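Local coordinates for protein pyruvate kinase (Pyrobaculum aerophilum, PDB 3QTG) that catalyses the final step of glycolysis, passing the phosphoryl group of phosphoenolpyruvate to ADP to give pyruvate and ATP, and works as a homotetramer, at residues I47-A50 / H51-P54; R215-L218 / T219-F223; V250-R254 / G255-L259; K188-S191 / P192-D195. All blocks are in the same frame, centred on the assembly; numbering follows the deposited sequence.

Interaction 1 (I47-A50 / H51-P54); sequences INLA and HASP
The side chains of N48 and H51 meet obliquely beside an Asx turn that N48 forms with A50, where strand 44-48 of the TIM barrel runs out into the loop before helix 54-71. The N48 amide and the H51 imidazole are steeply turned, their planes 64° apart, and ND2 of N48 comes within 3.5 Å of CE1 of H51. N48 carries CG anti to its own nitrogen (chi1 -172°), which swings OD1 round to the N-H of A50, 3.3 Å from OD1 to N. That donor sits well above the plane of the amide carbonyl. On the H51 side, CB of A50 lies over one ring face, displaced toward the rim, in a CH-pi contact. An alanine in place of N48 would probably leave the A50 N-H without this acceptor and the H51 ring without the amide beside it. By similarity to related kinases, N48 to H51 probably line the ATP site, and N48 probably shares a potassium site with D80. Behind the turn, A52 packs on V57 of the following helix, and its CB rests 3.7 Å from CG2 of I47.

Interaction 2 (R215-L218 / T219-F223); sequences RSLL and TELGF
L221 lies against L217 one turn back, where helix 208-220 of the TIM barrel ends in a Schellman motif at G222. CB of L221 lies at the edge of the F223 ring, in its plane. CG follows anti to the carbonyl carbon (chi1 -71°), which brings it to 3.4 Å from O of L217. At the tip, CD1 of L221 meets CD1 of L217 at 3.7 Å, while both leucines also touch L187 of helix 181-190. With an alanine at L221, CD1 of L217 would probably lose its CD1 partner and a gap open toward L187. The capping bonds fit the motif: G222 N reaches T219 O at 3.0 Å, and F223 N reaches L218 O at 2.8 Å. Having positive phi, G222 turns the chain so that F223 folds back toward the helix, and CD2 of L218 lies over one face of its ring in a CH-pi contact. This ending closes the helix of a beta-alpha-beta unit and leads into strand 226-231. Earlier in the helix, R215 O is gripped twice by T219, from opposite faces of the carbonyl plane: by N at 3.0 Å and by the hydroxyl OG1 at 2.9 Å.

Interaction 3 (V250-R254 / G255-L259); sequences VVVAR and GDLGL
The flat peptide carbonyl of A253 receives L257 N in its own plane, 3.0 Å from O to N, whereas the carbonyl of R254 takes G258 N tilted 24° from the plane, 2.9 Å from O to N. The D256 carboxylate, also flat, brings OD2 to within 4.1 Å of the A253 CB and comes close to the E232 carboxylate, a pairing of like charges consistent with a shared magnesium site. The two backbone bonds start the short helix 254-257 directly off barrel strand 249-253, with A253 as its N-cap residue. L257 points back toward the strand: its CB sits 3.4 Å from O of A253, and its CD2 approaches CG1 of V252 at 4.1 Å. Both of these side chains also pack on I273 of helix 266-279, which covers this part of the barrel wall. R254, its chain extended from CG to NE, leads away from the turn to a salt bridge with D307 and a hydrogen bond with Q270, and packs against N306 of a second subunit. G255 N is held by the hydroxyl of T288. By similarity, G255, D256 and T288 bind substrate, and D256 and E232 magnesium, so this helix start probably lies at the active site. The N-terminus of even so short a helix is likely to be slightly positive, consistent with a place for an anionic substrate beside the metal.

Interaction 4 (K188-S191 / P192-D195); sequences KAIS and PIRD
I190 and I193 are joined by a backbone bond of the 3-10 type, I193 N to I190 O at 2.9 Å, as the end of helix 181-190 passes into the tighter turn at 192-195. P192 has no N-H to offer, and its ring carbon CD lies 3.6 Å from O of A189. Beside the I193 bond the two isoleucines meet, CG2 of I190 to CG1 of I193 at 4.0 Å, and both also pack on V57 of helix 54-71. The I193 chi1 of 58° holds CG1 between the backbone N and the carbonyl carbon, 3.1 Å from O of I190. R194 has the same kind of first torsion, chi1 59°, which folds the start of its otherwise extended chain along the carbonyl of S191. NH1 then bonds to O of S191 at 2.8 Å, arriving from above the carbonyl plane, while R194 N adds a weak bond to the same oxygen at 3.3 Å. The S191 hydroxyl bonds instead to the L187 carbonyl, one turn back in the helix. Side chains of S191 and R194 both touch F223, just past helix 208-220. The S191 carbonyl is thus shared by a guanidinium and, weakly, a backbone N-H, and the positive charge of R194 is probably favourable near the C-terminal end of the helix, where the dipole is negative.

Along the chain the order is interaction 1, interaction 4, interaction 2, interaction 3, all within the TIM-barrel domain. Interactions 1 and 3 lie at the ends of barrel strands 44-48 and 249-253, their centres about 19 Å apart. Interactions 4 and 2 lie at the ends of helices 181-190 and 208-220 outside the barrel, with centres about 11 Å apart; they touch where F223 packs on S191 and R194. Interaction 4 also meets interaction 1, I190 packing on L49 and P54. Contacts therefore run from the loop after strand 44-48 to the helix layer, while interaction 3 touches none of the others and is tied to interaction 1 through the barrel sheet, so one barrel carries the probable ATP and substrate sites.

Interaction 1 (I47-A50 / H51-P54)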
loop_
_atom_site.group_PDB
_atom_site.type_symbol
_atom_site.label_atom_id
_atom_site.label_comp_id
_atom_site.label_asym_id
_atom_site.label_seq_id
_atom_site.Cartn_x
_atom_site.Cartn_y
_atom_site.Cartn_z
ATOM N N ILE A 47 -23.278 -3.337 -38.387
ATOM C CA ILE A 47 -24.096 -2.950 -39.533
ATOM C C ILE A 47 -24.833 -1.685 -39.136
ATOM O O ILE A 47 -25.510 -1.648 -38.103
ATOM C CB ILE A 47 -25.058 -4.100 -40.001
ATOM C CG1 ILE A 47 -24.242 -5.298 -40.527
ATOM C CG2 ILE A 47 -26.021 -3.607 -41.083
ATOM C CD1 ILE A 47 -24.957 -6.634 -40.440
ATOM N N ASN A 48 -24.632 -0.633 -39.925
ATOM C CA ASN A 48 -25.194 0.677 -39.652
ATOM C C ASN A 48 -26.558 0.779 -40.326
ATOM O O ASN A 48 -26.654 0.739 -41.555
ATOM C CB ASN A 48 -24.237 1.741 -40.187
ATOM C CG ASN A 48 -24.616 3.156 -39.781
ATOM O OD1 ASN A 48 -25.600 3.396 -39.072
ATOM N ND2 ASN A 48 -23.822 4.107 -40.234
ATOM N N LEU A 49 -27.616 0.894 -39.519
ATOM C CA LEU A 49 -28.981 0.902 -40.043
ATOM C C LEU A 49 -29.394 2.271 -40.635
ATOM O O LEU A 49 -30.535 2.441 -41.082
ATOM C CB LEU A 49 -29.982 0.412 -38.981
ATOM C CG LEU A 49 -29.813 -1.008 -38.410
ATOM C CD1 LEU A 49 -30.892 -1.315 -37.394
ATOM C CD2 LEU A 49 -29.783 -2.075 -39.501
ATOM N N ALA A 50 -28.468 3.232 -40.601
ATOM C CA ALA A 50 -28.553 4.461 -41.396
ATOM C C ALA A 50 -28.386 4.168 -42.899
ATOM O O ALA A 50 -29.177 4.633 -43.717
ATOM C CB ALA A 50 -27.490 5.456 -40.937
ATOM N N HIS A 51 -27.364 3.390 -43.252
ATOM C CA HIS A 51 -27.026 3.128 -44.652
ATOM C C HIS A 51 -27.433 1.742 -45.122
ATOM O O HIS A 51 -27.173 1.379 -46.272
ATOM C CB HIS A 51 -25.521 3.282 -44.896
ATOM C CG HIS A 51 -24.937 4.542 -44.339
ATOM N ND1 HIS A 51 -23.744 4.560 -43.650
ATOM C CD2 HIS A 51 -25.374 5.824 -44.376
ATOM C CE1 HIS A 51 -23.470 5.801 -43.285
ATOM N NE2 HIS A 51 -24.446 6.587 -43.710
ATOM N N ALA A 52 -28.055 0.964 -44.242
ATOM C CA ALA A 52 -28.343 -0.430 -44.556
ATOM C C ALA A 52 -29.809 -0.678 -44.840
ATOM O O ALA A 52 -30.682 -0.347 -44.030
ATOM C CB ALA A 52 -27.845 -1.358 -43.457
ATOM N N SER A 53 -30.049 -1.252 -46.014
ATOM C CA SER A 53 -31.347 -1.765 -46.424
ATOM C C SER A 53 -31.587 -3.101 -45.710
ATOM O O SER A 53 -30.641 -3.870 -45.522
ATOM C CB SER A 53 -31.325 -1.982 -47.935
ATOM O OG SER A 53 -32.509 -2.607 -48.386
ATOM N N PRO A 54 -32.847 -3.385 -45.307
ATOM C CA PRO A 54 -33.187 -4.646 -44.636
ATOM C C PRO A 54 -32.669 -5.907 -45.337
ATOM O O PRO A 54 -32.371 -6.891 -44.666
ATOM C CB PRO A 54 -34.717 -4.637 -44.645
ATOM C CG PRO A 54 -35.070 -3.203 -44.608
ATOM C CD PRO A 54 -34.032 -2.514 -45.450
#

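Interaction 2 (R215-L218 / T219-F223)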
loop_
_atom_site.group_PDB
_atom_site.type_symbol
_atom_site.label_atom_id
_atom_site.label_comp_id
_atom_site.label_asym_id
_atom_site.label_seq_id
_atom_site.Cartn_x
_atom_site.Cartn_y
_atom_site.Cartn_z
ATOM N N ARG A 215 -34.856 -0.606 -24.557
ATOM C CA ARG A 215 -34.904 -1.932 -23.943
ATOM C C ARG A 215 -36.298 -2.556 -23.999
ATOM O O ARG A 215 -36.434 -3.725 -24.370
ATOM C CB ARG A 215 -34.352 -1.923 -22.516
ATOM C CG ARG A 215 -32.856 -2.131 -22.448
ATOM C CD ARG A 215 -32.431 -2.820 -21.144
ATOM N NE ARG A 215 -30.968 -2.841 -20.997
ATOM C CZ ARG A 215 -30.290 -1.916 -20.329
ATOM N NH1 ARG A 215 -30.943 -0.918 -19.736
ATOM N NH2 ARG A 215 -28.969 -1.986 -20.241
ATOM N N SER A 216 -37.322 -1.765 -23.666
ATOM C CA SER A 216 -38.732 -2.209 -23.714
ATOM C C SER A 216 -39.182 -2.509 -25.132
ATOM O O SER A 216 -39.870 -3.494 -25.362
ATOM C CB SER A 216 -39.680 -1.158 -23.128
ATOM O OG SER A 216 -39.141 -0.552 -21.978
ATOM N N LEU A 217 -38.814 -1.645 -26.075
ATOM C CA LEU A 217 -39.084 -1.905 -27.479
ATOM C C LEU A 217 -38.445 -3.212 -27.980
ATOM O O LEU A 217 -39.108 -3.992 -28.677
ATOM C CB LEU A 217 -38.654 -0.722 -28.353
ATOM C CG LEU A 217 -38.856 -0.961 -29.855
ATOM C CD1 LEU A 217 -40.351 -1.088 -30.197
ATOM C CD2 LEU A 217 -38.167 0.123 -30.700
ATOM N N LEU A 218 -37.172 -3.440 -27.634
ATOM C CA LEU A 218 -36.445 -4.641 -28.064
ATOM C C LEU A 218 -37.084 -5.897 -27.495
ATOM O O LEU A 218 -37.209 -6.908 -28.188
ATOM C CB LEU A 218 -34.957 -4.572 -27.680
ATOM C CG LEU A 218 -34.069 -3.556 -28.427
ATOM C CD1 LEU A 218 -32.686 -3.391 -27.772
ATOM C CD2 LEU A 218 -33.928 -3.922 -29.904
ATOM N N THR A 219 -37.501 -5.812 -26.236
ATOM C CA THR A 219 -38.250 -6.865 -25.563
ATOM C C THR A 219 -39.619 -7.102 -26.227
ATOM O O THR A 219 -39.966 -8.247 -26.544
ATOM C CB THR A 219 -38.405 -6.545 -24.070
ATOM O OG1 THR A 219 -37.100 -6.406 -23.493
ATOM C CG2 THR A 219 -39.162 -7.665 -23.329
ATOM N N GLU A 220 -40.376 -6.028 -26.454
ATOM C CA GLU A 220 -41.664 -6.115 -27.160
ATOM C C GLU A 220 -41.536 -6.872 -28.490
ATOM O O GLU A 220 -42.429 -7.633 -28.876
ATOM C CB GLU A 220 -42.239 -4.713 -27.414
ATOM C CG GLU A 220 -43.622 -4.703 -28.093
ATOM C CD GLU A 220 -43.843 -3.498 -29.021
ATOM O OE1 GLU A 220 -43.247 -2.422 -28.781
ATOM O OE2 GLU A 220 -44.628 -3.626 -29.993
ATOM N N LEU A 221 -40.410 -6.669 -29.171
ATOM C CA LEU A 221 -40.207 -7.186 -30.523
ATOM C C LEU A 221 -39.513 -8.541 -30.546
ATOM O O LEU A 221 -39.235 -9.085 -31.614
ATOM C CB LEU A 221 -39.444 -6.166 -31.370
ATOM C CG LEU A 221 -40.221 -4.915 -31.766
ATOM C CD1 LEU A 221 -39.288 -3.877 -32.362
ATOM C CD2 LEU A 221 -41.372 -5.259 -32.741
ATOM N N GLY A 222 -39.257 -9.086 -29.362
ATOM C CA GLY A 222 -38.650 -10.414 -29.218
ATOM C C GLY A 222 -37.137 -10.481 -29.384
ATOM O O GLY A 222 -36.587 -11.563 -29.563
ATOM N N PHE A 223 -36.457 -9.338 -29.346
ATOM C CA PHE A 223 -34.995 -9.341 -29.374
ATOM C C PHE A 223 -34.436 -9.818 -28.045
ATOM O O PHE A 223 -35.011 -9.540 -26.987
ATOM C CB PHE A 223 -34.434 -7.947 -29.670
ATOM C CG PHE A 223 -34.507 -7.554 -31.117
ATOM C CD1 PHE A 223 -35.717 -7.149 -31.685
ATOM C CD2 PHE A 223 -33.368 -7.580 -31.913
ATOM C CE1 PHE A 223 -35.789 -6.775 -33.017
ATOM C CE2 PHE A 223 -33.431 -7.206 -33.251
ATOM C CZ PHE A 223 -34.653 -6.799 -33.803
#

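Interaction 3 (V250-R254 / G255-L259)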
loop_
_atom_site.group_PDB
_atom_site.type_symbol
_atom_site.label_atom_id
_atom_site.label_comp_id
_atom_site.label_asym_id
_atom_site.label_seq_id
_atom_site.Cartn_x
_atom_site.Cartn_y
_atom_site.Cartn_z
ATOM N N VAL A 250 -20.598 0.214 -23.411
ATOM C CA VAL A 250 -20.411 1.638 -23.639
ATOM C C VAL A 250 -19.520 1.803 -24.857
ATOM O O VAL A 250 -18.622 0.990 -25.076
ATOM C CB VAL A 250 -19.799 2.380 -22.394
ATOM C CG1 VAL A 250 -19.625 3.891 -22.676
ATOM C CG2 VAL A 250 -20.669 2.163 -21.134
ATOM N N VAL A 251 -19.805 2.831 -25.663
ATOM C CA VAL A 251 -19.065 3.138 -26.898
ATOM C C VAL A 251 -18.667 4.621 -26.939
ATOM O O VAL A 251 -19.530 5.498 -26.832
ATOM C CB VAL A 251 -19.908 2.785 -28.149
ATOM C CG1 VAL A 251 -19.068 2.857 -29.431
ATOM C CG2 VAL A 251 -20.512 1.393 -28.014
ATOM N N VAL A 252 -17.364 4.895 -27.039
ATOM C CA VAL A 252 -16.865 6.242 -27.320
ATOM C C VAL A 252 -16.947 6.469 -28.847
ATOM O O VAL A 252 -16.191 5.878 -29.628
ATOM C CB VAL A 252 -15.394 6.461 -26.811
ATOM C CG1 VAL A 252 -14.889 7.892 -27.115
ATOM C CG2 VAL A 252 -15.273 6.164 -25.335
ATOM N N ALA A 253 -17.915 7.286 -29.258
ATOM C CA ALA A 253 -18.135 7.574 -30.682
ATOM C C ALA A 253 -17.384 8.859 -30.982
ATOM O O ALA A 253 -17.905 9.962 -30.793
ATOM C CB ALA A 253 -19.658 7.688 -31.013
ATOM N N ARG A 254 -16.124 8.687 -31.396
ATOM C CA ARG A 254 -15.156 9.779 -31.570
ATOM C C ARG A 254 -15.570 10.812 -32.601
ATOM O O ARG A 254 -15.471 12.015 -32.348
ATOM C CB ARG A 254 -13.806 9.228 -32.004
ATOM C CG ARG A 254 -13.006 8.512 -30.934
ATOM C CD ARG A 254 -11.751 8.032 -31.603
ATOM N NE ARG A 254 -10.665 7.986 -30.667
ATOM C CZ ARG A 254 -9.400 7.825 -31.020
ATOM N NH1 ARG A 254 -9.081 7.706 -32.302
ATOM N NH2 ARG A 254 -8.473 7.777 -30.085
ATOM N N GLY A 255 -15.990 10.344 -33.779
ATOM C CA GLY A 255 -16.436 11.247 -34.839
ATOM C C GLY A 255 -17.512 12.194 -34.330
ATOM O O GLY A 255 -17.385 13.407 -34.441
ATOM N N ASP A 256 -18.546 11.645 -33.715
ATOM C CA ASP A 256 -19.645 12.451 -33.203
ATOM C C ASP A 256 -19.285 13.386 -32.056
ATOM O O ASP A 256 -19.751 14.533 -32.005
ATOM C CB ASP A 256 -20.797 11.530 -32.828
ATOM C CG ASP A 256 -21.416 10.857 -34.065
ATOM O OD1 ASP A 256 -21.673 11.590 -35.058
ATOM O OD2 ASP A 256 -21.632 9.609 -34.063
ATOM N N LEU A 257 -18.454 12.899 -31.140
ATOM C CA LEU A 257 -18.051 13.672 -29.971
ATOM C C LEU A 257 -17.127 14.820 -30.371
ATOM O O LEU A 257 -17.107 15.872 -29.726
ATOM C CB LEU A 257 -17.359 12.735 -28.974
ATOM C CG LEU A 257 -17.510 12.786 -27.457
ATOM C CD1 LEU A 257 -18.876 13.206 -26.927
ATOM C CD2 LEU A 257 -17.111 11.391 -26.952
ATOM N N GLY A 258 -16.377 14.619 -31.451
ATOM C CA GLY A 258 -15.519 15.662 -32.021
ATOM C C GLY A 258 -16.245 16.920 -32.498
ATOM O O GLY A 258 -15.616 17.985 -32.622
ATOM N N LEU A 259 -17.554 16.810 -32.766
ATOM C CA LEU A 259 -18.397 17.976 -33.066
ATOM C C LEU A 259 -18.718 18.880 -31.861
ATOM O O LEU A 259 -19.013 20.080 -32.045
ATOM C CB LEU A 259 -19.716 17.545 -33.725
ATOM C CG LEU A 259 -19.663 16.643 -34.960
ATOM C CD1 LEU A 259 -21.070 16.319 -35.465
ATOM C CD2 LEU A 259 -18.815 17.266 -36.054
#

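Interaction 4 (K188-S191 / P192-D195)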
loop_
_atom_site.group_PDB
_atom_site.type_symbol
_atom_site.label_atom_id
_atom_site.label_comp_id
_atom_site.label_asym_id
_atom_site.label_seq_id
_atom_site.Cartn_x
_atom_site.Cartn_y
_atom_site.Cartn_z
ATOM N N LYS A 188 -38.375 -3.167 -36.434
ATOM C CA LYS A 188 -39.366 -4.174 -36.816
ATOM C C LYS A 188 -39.179 -4.685 -38.242
ATOM O O LYS A 188 -39.503 -5.834 -38.535
ATOM C CB LYS A 188 -40.819 -3.802 -36.476
ATOM C CG LYS A 188 -41.155 -2.347 -36.414
ATOM C CD LYS A 188 -42.251 -2.147 -35.383
ATOM C CE LYS A 188 -43.150 -0.977 -35.747
ATOM N NZ LYS A 188 -44.387 -0.961 -34.913
ATOM N N ALA A 189 -38.589 -3.860 -39.097
ATOM C CA ALA A 189 -38.171 -4.300 -40.426
ATOM C C ALA A 189 -37.205 -5.479 -40.358
ATOM O O ALA A 189 -37.196 -6.335 -41.243
ATOM C CB ALA A 189 -37.528 -3.144 -41.187
ATOM N N ILE A 190 -36.398 -5.517 -39.298
ATOM C CA ILE A 190 -35.304 -6.487 -39.163
ATOM C C ILE A 190 -35.642 -7.591 -38.152
ATOM O O ILE A 190 -34.949 -8.600 -38.067
ATOM C CB ILE A 190 -33.947 -5.750 -38.879
ATOM C CG1 ILE A 190 -33.267 -5.369 -40.197
ATOM C CG2 ILE A 190 -32.989 -6.560 -38.029
ATOM C CD1 ILE A 190 -33.502 -3.919 -40.620
ATOM N N SER A 191 -36.749 -7.402 -37.434
ATOM C CA SER A 191 -37.266 -8.380 -36.467
ATOM C C SER A 191 -37.413 -9.846 -36.903
ATOM O O SER A 191 -37.337 -10.727 -36.043
ATOM C CB SER A 191 -38.588 -7.892 -35.863
ATOM O OG SER A 191 -38.347 -6.782 -35.009
ATOM N N PRO A 192 -37.643 -10.124 -38.209
ATOM C CA PRO A 192 -37.589 -11.548 -38.604
ATOM C C PRO A 192 -36.233 -12.249 -38.353
ATOM O O PRO A 192 -36.201 -13.469 -38.182
ATOM C CB PRO A 192 -37.904 -11.512 -40.106
ATOM C CG PRO A 192 -38.642 -10.216 -40.313
ATOM C CD PRO A 192 -38.012 -9.258 -39.350
ATOM N N ILE A 193 -35.136 -11.491 -38.315
ATOM C CA ILE A 193 -33.791 -12.071 -38.099
ATOM C C ILE A 193 -33.182 -11.670 -36.734
ATOM O O ILE A 193 -31.964 -11.656 -36.541
ATOM C CB ILE A 193 -32.837 -11.756 -39.295
ATOM C CG1 ILE A 193 -32.706 -10.245 -39.515
ATOM C CG2 ILE A 193 -33.374 -12.414 -40.582
ATOM C CD1 ILE A 193 -31.435 -9.841 -40.213
ATOM N N ARG A 194 -34.069 -11.375 -35.790
ATOM C CA ARG A 194 -33.693 -10.861 -34.489
ATOM C C ARG A 194 -32.860 -11.828 -33.656
ATOM O O ARG A 194 -32.140 -11.399 -32.746
ATOM C CB ARG A 194 -34.944 -10.476 -33.708
ATOM C CG ARG A 194 -35.896 -11.632 -33.507
ATOM C CD ARG A 194 -37.009 -11.239 -32.595
ATOM N NE ARG A 194 -37.958 -12.328 -32.374
ATOM C CZ ARG A 194 -39.007 -12.553 -33.156
ATOM N NH1 ARG A 194 -39.219 -11.780 -34.207
ATOM N NH2 ARG A 194 -39.838 -13.549 -32.891
ATOM N N ASP A 195 -32.968 -13.128 -33.946
ATOM C CA ASP A 195 -32.240 -14.123 -33.176
ATOM C C ASP A 195 -30.740 -14.145 -33.546
ATOM O O ASP A 195 -29.908 -14.693 -32.825
ATOM C CB ASP A 195 -32.919 -15.501 -33.280
ATOM C CG ASP A 195 -34.127 -15.637 -32.324
ATOM O OD1 ASP A 195 -34.223 -14.852 -31.340
ATOM O OD2 ASP A 195 -34.979 -16.522 -32.546
#